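Local coordinates for protein adenosyl-chloride synthase (Thermotoga maritima, PDB 2ZBV) that binds adenosine and probably acts on S-adenosyl-L-methionine, as a member of the SAM hydrolase and SAM-dependent halogenase family, at residues V105-L116 / L145-Y155; I176-S184 / G245-V253. All blocks are in the same frame, centred on the assembly; numbering follows the deposited sequence.

Interaction 1 of 2, residues V105-L116 / L145-Y155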
loop_
_atom_site.group_PDB
_atom_site.type_symbol
_atom_site.label_atom_id
_atom_site.label_comp_id
_atom_site.label_asym_id
_atom_site.label_seq_id
_atom_site.Cartn_x
_atom_site.Cartn_y
_atom_site.Cartn_z
ATOM N N VAL A 105 18.956 -0.665 -26.014
ATOM C CA VAL A 105 17.667 -0.445 -26.660
ATOM C C VAL A 105 17.520 -1.243 -27.949
ATOM O O VAL A 105 18.321 -1.104 -28.872
ATOM C CB VAL A 105 17.470 1.050 -26.986
ATOM C CG1 VAL A 105 16.097 1.272 -27.600
ATOM C CG2 VAL A 105 17.642 1.881 -25.719
ATOM N N ALA A 106 16.483 -2.071 -28.012
ATOM C CA ALA A 106 16.237 -2.880 -29.194
ATOM C C ALA A 106 15.303 -2.157 -30.165
ATOM O O ALA A 106 15.501 -2.195 -31.379
ATOM C CB ALA A 106 15.633 -4.222 -28.788
ATOM N N GLU A 107 14.296 -1.481 -29.624
ATOM C CA GLU A 107 13.325 -0.784 -30.459
ATOM C C GLU A 107 12.469 0.169 -29.637
ATOM O O GLU A 107 12.138 -0.129 -28.489
ATOM C CB GLU A 107 12.423 -1.816 -31.130
ATOM C CG GLU A 107 11.354 -1.268 -32.043
ATOM C CD GLU A 107 10.497 -2.380 -32.626
ATOM O OE1 GLU A 107 11.072 -3.379 -33.111
ATOM O OE2 GLU A 107 9.254 -2.263 -32.605
ATOM N N ILE A 108 12.111 1.305 -30.237
ATOM C CA ILE A 108 11.265 2.301 -29.585
ATOM C C ILE A 108 10.107 2.676 -30.516
ATOM O O ILE A 108 10.315 2.965 -31.696
ATOM C CB ILE A 108 12.030 3.597 -29.269
ATOM C CG1 ILE A 108 13.340 3.289 -28.549
ATOM C CG2 ILE A 108 11.167 4.494 -28.393
ATOM C CD1 ILE A 108 14.219 4.519 -28.368
ATOM N N ARG A 109 8.895 2.673 -29.973
ATOM C CA ARG A 109 7.690 3.008 -30.728
ATOM C C ARG A 109 6.965 4.177 -30.071
ATOM O O ARG A 109 6.971 4.311 -28.844
ATOM C CB ARG A 109 6.719 1.825 -30.733
ATOM C CG ARG A 109 7.235 0.570 -31.386
ATOM C CD ARG A 109 7.002 0.634 -32.867
ATOM N NE ARG A 109 7.693 -0.438 -33.564
ATOM C CZ ARG A 109 7.636 -0.621 -34.877
ATOM N NH1 ARG A 109 6.911 0.197 -35.625
ATOM N NH2 ARG A 109 8.321 -1.605 -35.440
ATOM N N GLU A 110 6.348 5.029 -30.880
ATOM C CA GLU A 110 5.570 6.111 -30.315
ATOM C C GLU A 110 4.153 5.555 -30.281
ATOM O O GLU A 110 3.737 4.836 -31.193
ATOM C CB GLU A 110 5.630 7.367 -31.184
ATOM C CG GLU A 110 4.623 8.432 -30.747
ATOM C CD GLU A 110 4.927 9.804 -31.312
ATOM O OE1 GLU A 110 5.623 9.881 -32.349
ATOM O OE2 GLU A 110 4.459 10.806 -30.722
ATOM N N ILE A 111 3.427 5.844 -29.212
ATOM C CA ILE A 111 2.065 5.367 -29.087
ATOM C C ILE A 111 1.182 6.262 -29.959
ATOM O O ILE A 111 0.901 7.406 -29.605
ATOM C CB ILE A 111 1.604 5.419 -27.607
ATOM C CG1 ILE A 111 2.506 4.504 -26.760
ATOM C CG2 ILE A 111 0.145 4.999 -27.490
ATOM C CD1 ILE A 111 2.200 4.510 -25.270
ATOM N N GLU A 112 0.764 5.738 -31.107
ATOM C CA GLU A 112 -0.066 6.497 -32.037
ATOM C C GLU A 112 -1.384 5.802 -32.343
ATOM O O GLU A 112 -2.337 6.439 -32.784
ATOM C CB GLU A 112 0.692 6.720 -33.344
ATOM C CG GLU A 112 2.043 7.388 -33.178
ATOM C CD GLU A 112 2.798 7.483 -34.491
ATOM O OE1 GLU A 112 3.036 6.429 -35.116
ATOM O OE2 GLU A 112 3.155 8.608 -34.898
ATOM N N ASN A 113 -1.437 4.494 -32.113
ATOM C CA ASN A 113 -2.645 3.725 -32.386
ATOM C C ASN A 113 -3.744 4.056 -31.393
ATOM O O ASN A 113 -3.844 3.434 -30.336
ATOM C CB ASN A 113 -2.352 2.227 -32.323
ATOM C CG ASN A 113 -3.469 1.397 -32.912
ATOM O OD1 ASN A 113 -4.618 1.839 -32.979
ATOM N ND2 ASN A 113 -3.143 0.180 -33.333
ATOM N N ARG A 114 -4.586 5.021 -31.750
ATOM C CA ARG A 114 -5.672 5.452 -30.881
ATOM C C ARG A 114 -6.663 4.345 -30.539
ATOM O O ARG A 114 -7.443 4.475 -29.596
ATOM C CB ARG A 114 -6.418 6.627 -31.520
ATOM C CG ARG A 114 -5.528 7.817 -31.844
ATOM C CD ARG A 114 -6.347 8.998 -32.355
ATOM N NE ARG A 114 -7.060 9.682 -31.281
ATOM C CZ ARG A 114 -6.474 10.452 -30.368
ATOM N NH1 ARG A 114 -5.160 10.638 -30.398
ATOM N NH2 ARG A 114 -7.199 11.038 -29.425
ATOM N N GLU A 115 -6.634 3.253 -31.296
ATOM C CA GLU A 115 -7.551 2.143 -31.045
ATOM C C GLU A 115 -7.199 1.362 -29.777
ATOM O O GLU A 115 -7.992 0.551 -29.292
ATOM C CB GLU A 115 -7.566 1.201 -32.253
ATOM C CG GLU A 115 -8.076 1.864 -33.525
ATOM C CD GLU A 115 -9.459 2.465 -33.339
ATOM O OE1 GLU A 115 -10.404 1.699 -33.050
ATOM O OE2 GLU A 115 -9.601 3.702 -33.473
ATOM N N LEU A 116 -6.012 1.616 -29.240
ATOM C CA LEU A 116 -5.555 0.938 -28.035
ATOM C C LEU A 116 -5.947 1.702 -26.765
ATOM O O LEU A 116 -5.839 1.172 -25.652
ATOM C CB LEU A 116 -4.035 0.778 -28.086
ATOM C CG LEU A 116 -3.496 0.051 -29.326
ATOM C CD1 LEU A 116 -1.970 0.074 -29.316
ATOM C CD2 LEU A 116 -4.019 -1.384 -29.349
ATOM N N LEU A 145 4.215 -5.358 -30.944
ATOM C CA LEU A 145 4.746 -4.026 -30.675
ATOM C C LEU A 145 4.536 -3.025 -31.816
ATOM O O LEU A 145 4.200 -1.865 -31.579
ATOM C CB LEU A 145 6.236 -4.127 -30.351
ATOM C CG LEU A 145 6.922 -2.824 -29.938
ATOM C CD1 LEU A 145 6.203 -2.230 -28.729
ATOM C CD2 LEU A 145 8.385 -3.093 -29.618
ATOM N N GLU A 146 4.738 -3.483 -33.049
ATOM C CA GLU A 146 4.584 -2.642 -34.235
ATOM C C GLU A 146 3.202 -2.008 -34.343
ATOM O O GLU A 146 3.023 -1.013 -35.043
ATOM C CB GLU A 146 4.838 -3.473 -35.490
ATOM C CG GLU A 146 3.934 -4.688 -35.565
ATOM C CD GLU A 146 4.170 -5.514 -36.802
ATOM O OE1 GLU A 146 5.350 -5.770 -37.124
ATOM O OE2 GLU A 146 3.175 -5.915 -37.443
ATOM N N ARG A 147 2.227 -2.592 -33.657
ATOM C CA ARG A 147 0.861 -2.091 -33.689
ATOM C C ARG A 147 0.656 -0.854 -32.808
ATOM O O ARG A 147 -0.386 -0.203 -32.878
ATOM C CB ARG A 147 -0.105 -3.191 -33.253
ATOM C CG ARG A 147 -0.008 -4.472 -34.069
ATOM C CD ARG A 147 -0.444 -4.261 -35.506
ATOM N NE ARG A 147 -1.780 -3.679 -35.580
ATOM C CZ ARG A 147 -2.032 -2.480 -36.094
ATOM N NH1 ARG A 147 -1.037 -1.749 -36.580
ATOM N NH2 ARG A 147 -3.270 -2.005 -36.120
ATOM N N VAL A 148 1.642 -0.533 -31.976
ATOM C CA VAL A 148 1.530 0.635 -31.106
ATOM C C VAL A 148 1.713 1.924 -31.909
ATOM O O VAL A 148 1.076 2.932 -31.619
ATOM C CB VAL A 148 2.582 0.595 -29.965
ATOM C CG1 VAL A 148 2.536 1.889 -29.158
ATOM C CG2 VAL A 148 2.313 -0.601 -29.058
ATOM N N GLY A 149 2.581 1.878 -32.919
ATOM C CA GLY A 149 2.833 3.046 -33.746
ATOM C C GLY A 149 4.159 2.962 -34.481
ATOM O O GLY A 149 4.763 1.892 -34.559
ATOM N N ASP A 150 4.621 4.090 -35.015
ATOM C CA ASP A 150 5.879 4.122 -35.756
ATOM C C ASP A 150 7.091 4.123 -34.831
ATOM O O ASP A 150 6.998 4.528 -33.667
ATOM C CB ASP A 150 5.949 5.367 -36.643
ATOM C CG ASP A 150 4.670 5.608 -37.418
ATOM O OD1 ASP A 150 4.088 4.626 -37.931
ATOM O OD2 ASP A 150 4.250 6.785 -37.520
ATOM N N ARG A 151 8.227 3.678 -35.361
ATOM C CA ARG A 151 9.472 3.648 -34.600
ATOM C C ARG A 151 10.031 5.050 -34.403
ATOM O O ARG A 151 9.718 5.970 -35.156
ATOM C CB ARG A 151 10.546 2.830 -35.324
ATOM C CG ARG A 151 10.295 1.345 -35.439
ATOM C CD ARG A 151 11.597 0.643 -35.801
ATOM N NE ARG A 151 11.423 -0.789 -36.016
ATOM C CZ ARG A 151 10.985 -1.328 -37.151
ATOM N NH1 ARG A 151 10.677 -0.551 -38.184
ATOM N NH2 ARG A 151 10.859 -2.645 -37.254
ATOM N N LEU A 152 10.869 5.195 -33.384
ATOM C CA LEU A 152 11.533 6.453 -33.083
ATOM C C LEU A 152 13.005 6.075 -33.067
ATOM O O LEU A 152 13.344 4.928 -32.783
ATOM C CB LEU A 152 11.104 6.978 -31.710
ATOM C CG LEU A 152 9.658 7.469 -31.597
ATOM C CD1 LEU A 152 9.270 7.609 -30.133
ATOM C CD2 LEU A 152 9.523 8.802 -32.330
ATOM N N LEU A 153 13.884 7.017 -33.373
ATOM C CA LEU A 153 15.305 6.704 -33.396
ATOM C C LEU A 153 16.020 7.216 -32.155
ATOM O O LEU A 153 17.177 6.867 -31.902
ATOM C CB LEU A 153 15.947 7.289 -34.657
ATOM C CG LEU A 153 15.263 6.886 -35.970
ATOM C CD1 LEU A 153 16.012 7.506 -37.138
ATOM C CD2 LEU A 153 15.223 5.358 -36.101
ATOM N N SER A 154 15.329 8.043 -31.380
ATOM C CA SER A 154 15.911 8.587 -30.167
ATOM C C SER A 154 14.875 8.688 -29.058
ATOM O O SER A 154 13.675 8.499 -29.282
ATOM C CB SER A 154 16.515 9.968 -30.432
ATOM O OG SER A 154 15.510 10.898 -30.796
ATOM N N TYR A 155 15.357 8.989 -27.860
ATOM C CA TYR A 155 14.506 9.122 -26.691
ATOM C C TYR A 155 15.204 10.096 -25.753
ATOM O O TYR A 155 16.422 10.239 -25.810
ATOM C CB TYR A 155 14.333 7.750 -26.034
ATOM C CG TYR A 155 15.624 7.143 -25.528
ATOM C CD1 TYR A 155 16.052 7.374 -24.226
ATOM C CD2 TYR A 155 16.426 6.351 -26.353
ATOM C CE1 TYR A 155 17.241 6.836 -23.748
ATOM C CE2 TYR A 155 17.626 5.804 -25.882
ATOM C CZ TYR A 155 18.022 6.054 -24.575
ATOM O OH TYR A 155 19.190 5.530 -24.073
HETATM O O HOH W 1 13.327 2.106 -32.724
HETATM O O HOH W 2 -5.481 -1.579 -34.753
#
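Arg109 lies across the loop 145-155 and meets it along its whole side chain. CB sits by the backbone O of Asp150. CG packs on CG of Leu145 at 3.7 Å. A bend at the next torsion (chi2 -85°) turns the chain along the loop, and CD passes the carbonyl of Gly149. NE donates to Glu107 OE2 at 2.6 Å, in the guanidinium plane but from above the carboxylate plane, a salt bridge. CZ is sandwiched, with CA of Glu146 over one face and CG of Arg151 over the other. Arg109 NH1 donates to Gly149 O in the carbonyl plane (2.9 Å). NH2 lies over the guanidinium face of Arg151; Glu107 joins both arginines in a salt-bridge network, though its link to Arg151 is long.

Strand 105-110 is an edge strand of the six-stranded mixed sheet within this chain, and the loop covers its outer edge. A single beta bridge joins Arg109 to Arg151. On its two sides, Leu152 N bonds Ile108 O and Glu110 N bonds Asp150 O. Beyond the strand, Val148 O accepts from both Glu112 N and Asn113 N. Asn113 also gives ND2 to Arg147 O, in both the amide and the carbonyl plane. Apolar contacts lie on both faces: Ile111 CG1 touches Val148 CG1 at 3.5 Å on one, and Ile108 CD1 meets Tyr155 CD2 on the other.

Interaction 2 of 2, residues I176-S184 / G245-V253. With ADN (adenosine), chain F.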
loop_
_atom_site.group_PDB
_atom_site.type_symbol
_atom_site.label_atom_id
_atom_site.label_comp_id
_atom_site.label_asym_id
_atom_site.label_seq_id
_atom_site.Cartn_x
_atom_site.Cartn_y
_atom_site.Cartn_z
ATOM N N ILE A 176 18.865 5.995 -3.946
ATOM C CA ILE A 176 17.647 5.678 -3.211
ATOM C C ILE A 176 17.865 5.543 -1.712
ATOM O O ILE A 176 18.843 4.938 -1.274
ATOM C CB ILE A 176 17.058 4.329 -3.679
ATOM C CG1 ILE A 176 16.770 4.365 -5.181
ATOM C CG2 ILE A 176 15.796 4.001 -2.875
ATOM C CD1 ILE A 176 16.416 3.016 -5.760
ATOM N N VAL A 177 16.951 6.118 -0.938
ATOM C CA VAL A 177 16.976 5.993 0.521
ATOM C C VAL A 177 15.720 5.162 0.784
ATOM O O VAL A 177 14.612 5.611 0.467
ATOM C CB VAL A 177 16.834 7.361 1.236
ATOM C CG1 VAL A 177 16.631 7.150 2.741
ATOM C CG2 VAL A 177 18.083 8.216 0.999
ATOM N N ASP A 178 15.873 3.955 1.332
ATOM C CA ASP A 178 14.698 3.115 1.574
ATOM C C ASP A 178 13.989 3.347 2.905
ATOM O O ASP A 178 14.314 4.271 3.650
ATOM C CB ASP A 178 15.041 1.622 1.418
ATOM C CG ASP A 178 15.969 1.103 2.503
ATOM O OD1 ASP A 178 16.037 1.706 3.593
ATOM O OD2 ASP A 178 16.622 0.065 2.265
ATOM N N THR A 179 13.010 2.494 3.189
ATOM C CA THR A 179 12.213 2.591 4.409
ATOM C C THR A 179 13.034 2.568 5.693
ATOM O O THR A 179 12.677 3.205 6.688
ATOM C CB THR A 179 11.182 1.448 4.470
ATOM O OG1 THR A 179 10.308 1.533 3.335
ATOM C CG2 THR A 179 10.367 1.535 5.750
ATOM N N PHE A 180 14.135 1.831 5.667
ATOM C CA PHE A 180 15.007 1.705 6.826
ATOM C C PHE A 180 16.003 2.848 6.966
ATOM O O PHE A 180 16.648 3.002 8.006
ATOM C CB PHE A 180 15.753 0.377 6.730
ATOM C CG PHE A 180 14.840 -0.802 6.593
ATOM C CD1 PHE A 180 14.183 -1.319 7.706
ATOM C CD2 PHE A 180 14.585 -1.361 5.343
ATOM C CE1 PHE A 180 13.278 -2.377 7.577
ATOM C CE2 PHE A 180 13.681 -2.418 5.205
ATOM C CZ PHE A 180 13.028 -2.923 6.330
ATOM N N GLY A 181 16.132 3.652 5.919
ATOM C CA GLY A 181 17.079 4.748 5.971
ATOM C C GLY A 181 18.386 4.311 5.335
ATOM O O GLY A 181 19.390 5.022 5.389
ATOM N N ASN A 182 18.377 3.124 4.743
ATOM C CA ASN A 182 19.566 2.628 4.080
ATOM C C ASN A 182 19.800 3.548 2.891
ATOM O O ASN A 182 18.851 3.968 2.223
ATOM C CB ASN A 182 19.367 1.182 3.630
ATOM C CG ASN A 182 19.209 0.229 4.805
ATOM O OD1 ASN A 182 19.852 0.400 5.845
ATOM N ND2 ASN A 182 18.367 -0.789 4.642
ATOM N N VAL A 183 21.065 3.866 2.645
ATOM C CA VAL A 183 21.449 4.772 1.568
ATOM C C VAL A 183 22.092 4.031 0.397
ATOM O O VAL A 183 23.269 3.693 0.446
ATOM C CB VAL A 183 22.438 5.839 2.108
ATOM C CG1 VAL A 183 22.937 6.736 0.983
ATOM C CG2 VAL A 183 21.752 6.674 3.184
ATOM N N SER A 184 21.320 3.770 -0.653
ATOM C CA SER A 184 21.872 3.077 -1.811
ATOM C C SER A 184 22.355 4.072 -2.863
ATOM O O SER A 184 21.633 4.996 -3.238
ATOM C CB SER A 184 20.843 2.146 -2.435
ATOM O OG SER A 184 21.432 1.457 -3.524
ATOM N N GLY A 245 19.734 0.853 12.524
ATOM C CA GLY A 245 19.611 2.299 12.578
ATOM C C GLY A 245 19.299 2.888 11.211
ATOM O O GLY A 245 19.045 2.147 10.254
ATOM N N ASP A 246 19.348 4.218 11.121
ATOM C CA ASP A 246 19.041 4.956 9.896
ATOM C C ASP A 246 20.261 5.699 9.349
ATOM O O ASP A 246 20.636 6.751 9.866
ATOM C CB ASP A 246 17.928 5.968 10.189
ATOM C CG ASP A 246 17.412 6.668 8.938
ATOM O OD1 ASP A 246 18.209 6.969 8.023
ATOM O OD2 ASP A 246 16.195 6.933 8.877
ATOM N N ALA A 247 20.855 5.168 8.284
ATOM C CA ALA A 247 22.032 5.778 7.675
ATOM C C ALA A 247 21.774 7.163 7.073
ATOM O O ALA A 247 22.644 8.033 7.121
ATOM C CB ALA A 247 22.608 4.848 6.607
ATOM N N SER A 248 20.594 7.376 6.500
ATOM C CA SER A 248 20.307 8.677 5.907
ATOM C C SER A 248 20.334 9.760 6.985
ATOM O O SER A 248 20.727 10.898 6.716
ATOM C CB SER A 248 18.949 8.670 5.188
ATOM O OG SER A 248 17.881 8.501 6.096
ATOM N N GLN A 249 19.929 9.402 8.203
ATOM C CA GLN A 249 19.928 10.349 9.320
ATOM C C GLN A 249 21.341 10.571 9.854
ATOM O O GLN A 249 21.748 11.701 10.105
ATOM C CB GLN A 249 19.036 9.848 10.463
ATOM C CG GLN A 249 17.540 9.857 10.161
ATOM C CD GLN A 249 16.704 9.418 11.357
ATOM O OE1 GLN A 249 16.784 10.007 12.436
ATOM N NE2 GLN A 249 15.896 8.377 11.167
ATOM N N VAL A 250 22.084 9.484 10.027
ATOM C CA VAL A 250 23.453 9.563 10.528
ATOM C C VAL A 250 24.355 10.360 9.588
ATOM O O VAL A 250 25.128 11.213 10.028
ATOM C CB VAL A 250 24.044 8.150 10.723
ATOM C CG1 VAL A 250 25.541 8.232 11.003
ATOM C CG2 VAL A 250 23.327 7.457 11.876
ATOM N N LEU A 251 24.246 10.080 8.295
ATOM C CA LEU A 251 25.047 10.762 7.288
ATOM C C LEU A 251 24.445 12.122 6.964
ATOM O O LEU A 251 25.132 13.011 6.458
ATOM C CB LEU A 251 25.110 9.920 6.012
ATOM C CG LEU A 251 25.681 8.502 6.148
ATOM C CD1 LEU A 251 25.568 7.783 4.810
ATOM C CD2 LEU A 251 27.136 8.566 6.601
ATOM N N SER A 252 23.158 12.270 7.265
ATOM C CA SER A 252 22.437 13.504 6.987
ATOM C C SER A 252 22.467 13.722 5.481
ATOM O O SER A 252 22.867 14.783 4.997
ATOM C CB SER A 252 23.096 14.681 7.710
ATOM O OG SER A 252 22.352 15.870 7.512
ATOM N N VAL A 253 22.042 12.701 4.742
ATOM C CA VAL A 253 22.035 12.759 3.292
ATOM C C VAL A 253 20.661 12.482 2.707
ATOM O O VAL A 253 19.801 11.888 3.357
ATOM C CB VAL A 253 23.037 11.738 2.698
ATOM C CG1 VAL A 253 22.588 10.316 3.011
ATOM C CG2 VAL A 253 23.154 11.934 1.208
HETATM O "O5'" ADN F . 16.167 -8.614 4.104
HETATM C "C5'" ADN F . 15.054 -7.862 4.569
HETATM C "C4'" ADN F . 15.269 -7.545 6.043
HETATM O "O4'" ADN F . 16.455 -6.732 6.239
HETATM C "C3'" ADN F . 14.098 -6.744 6.650
HETATM O "O3'" ADN F . 13.142 -7.623 7.218
HETATM C "C2'" ADN F . 14.787 -5.803 7.678
HETATM O "O2'" ADN F . 14.324 -6.043 9.021
HETATM C "C1'" ADN F . 16.289 -6.079 7.527
HETATM N N9 ADN F . 17.049 -4.819 7.538
HETATM C C8 ADN F . 17.000 -3.833 6.582
HETATM N N7 ADN F . 17.791 -2.856 6.904
HETATM C C5 ADN F . 18.398 -3.137 8.078
HETATM C C6 ADN F . 19.342 -2.463 8.912
HETATM N N6 ADN F . 19.831 -1.226 8.555
HETATM N N1 ADN F . 19.745 -3.062 10.055
HETATM C C2 ADN F . 19.279 -4.265 10.415
HETATM N N3 ADN F . 18.394 -4.926 9.662
HETATM C C4 ADN F . 17.934 -4.406 8.502
HETATM O O HOH W 3 20.510 2.287 7.772
#
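Gly181 and Asp246 bring the two backbones closest, with their CA atoms 4.4 Å apart. Residues 176-184 form a beta hairpin of the C-terminal domain, with a type I turn from Asp178 to Gly181. Residues 245-253 enter the short helix 247-251, with Asp246 as its N-cap. The helix start meets the turn: Ser248 N donates to Gly181 O at 2.9 Å, in the carbonyl plane. Gly181 has positive phi (95°), and a CB there would clash with Asp246 OD1.

CG of Asp246 is anti to the backbone N (chi1 -173°), which brings the carboxylate to the first turn of the helix. Gln249 N donates to Asp246 OD1 at 3.0 Å, from above the carboxylate plane. OD2 takes the amide NE2 of Gln249. An alanine here has no carboxylate, and the first turn of the helix would probably lose its cap, with the Gln249 amide set free to turn. Val183 CG2 packs on Ala247 CB and meets Val253 CG1 tip to tip at 3.7 Å. A Schellman motif at Ser252 ends the helix.

The other side of the turn holds adenosine, between this domain and the N-terminal domain of a second subunit. Phe180 lays one ring face over the C8 and N7 side of the base. Asp178 OD2 takes Asn182 ND2 on its syn lone pair, which helps fix the amide's rotation. Asp178 OD2 is also hydrogen-bonded to Tyr14 OH of the second subunit. Asn182 reads the purine edge twice: OD1 accepts from N6 of adenosine at 3.2 Å, and ND2 points almost straight at N7 of adenosine (3.1 Å, 175°).

Interaction 1 and interaction 2 lie on opposite sides of the chain's centre, with their centres about 39 Å apart, and share no strand or helix. Both are partly buried. Interaction 1 has several exposed residues and joins a loop to the edge strand of the N-terminal sheet. It buries about 1033 Å² and relies on a run of backbone bonds and on charged side chains. Interaction 2 buries about 320 Å², and none of its touching residues is exposed. It joins a hairpin of the C-terminal sheet to a helix start by one direct hydrogen bond and small apolar groups. Another subunit and adenosine adjoin interaction 2, whereas no other protein chain of the assembly touches interaction 1.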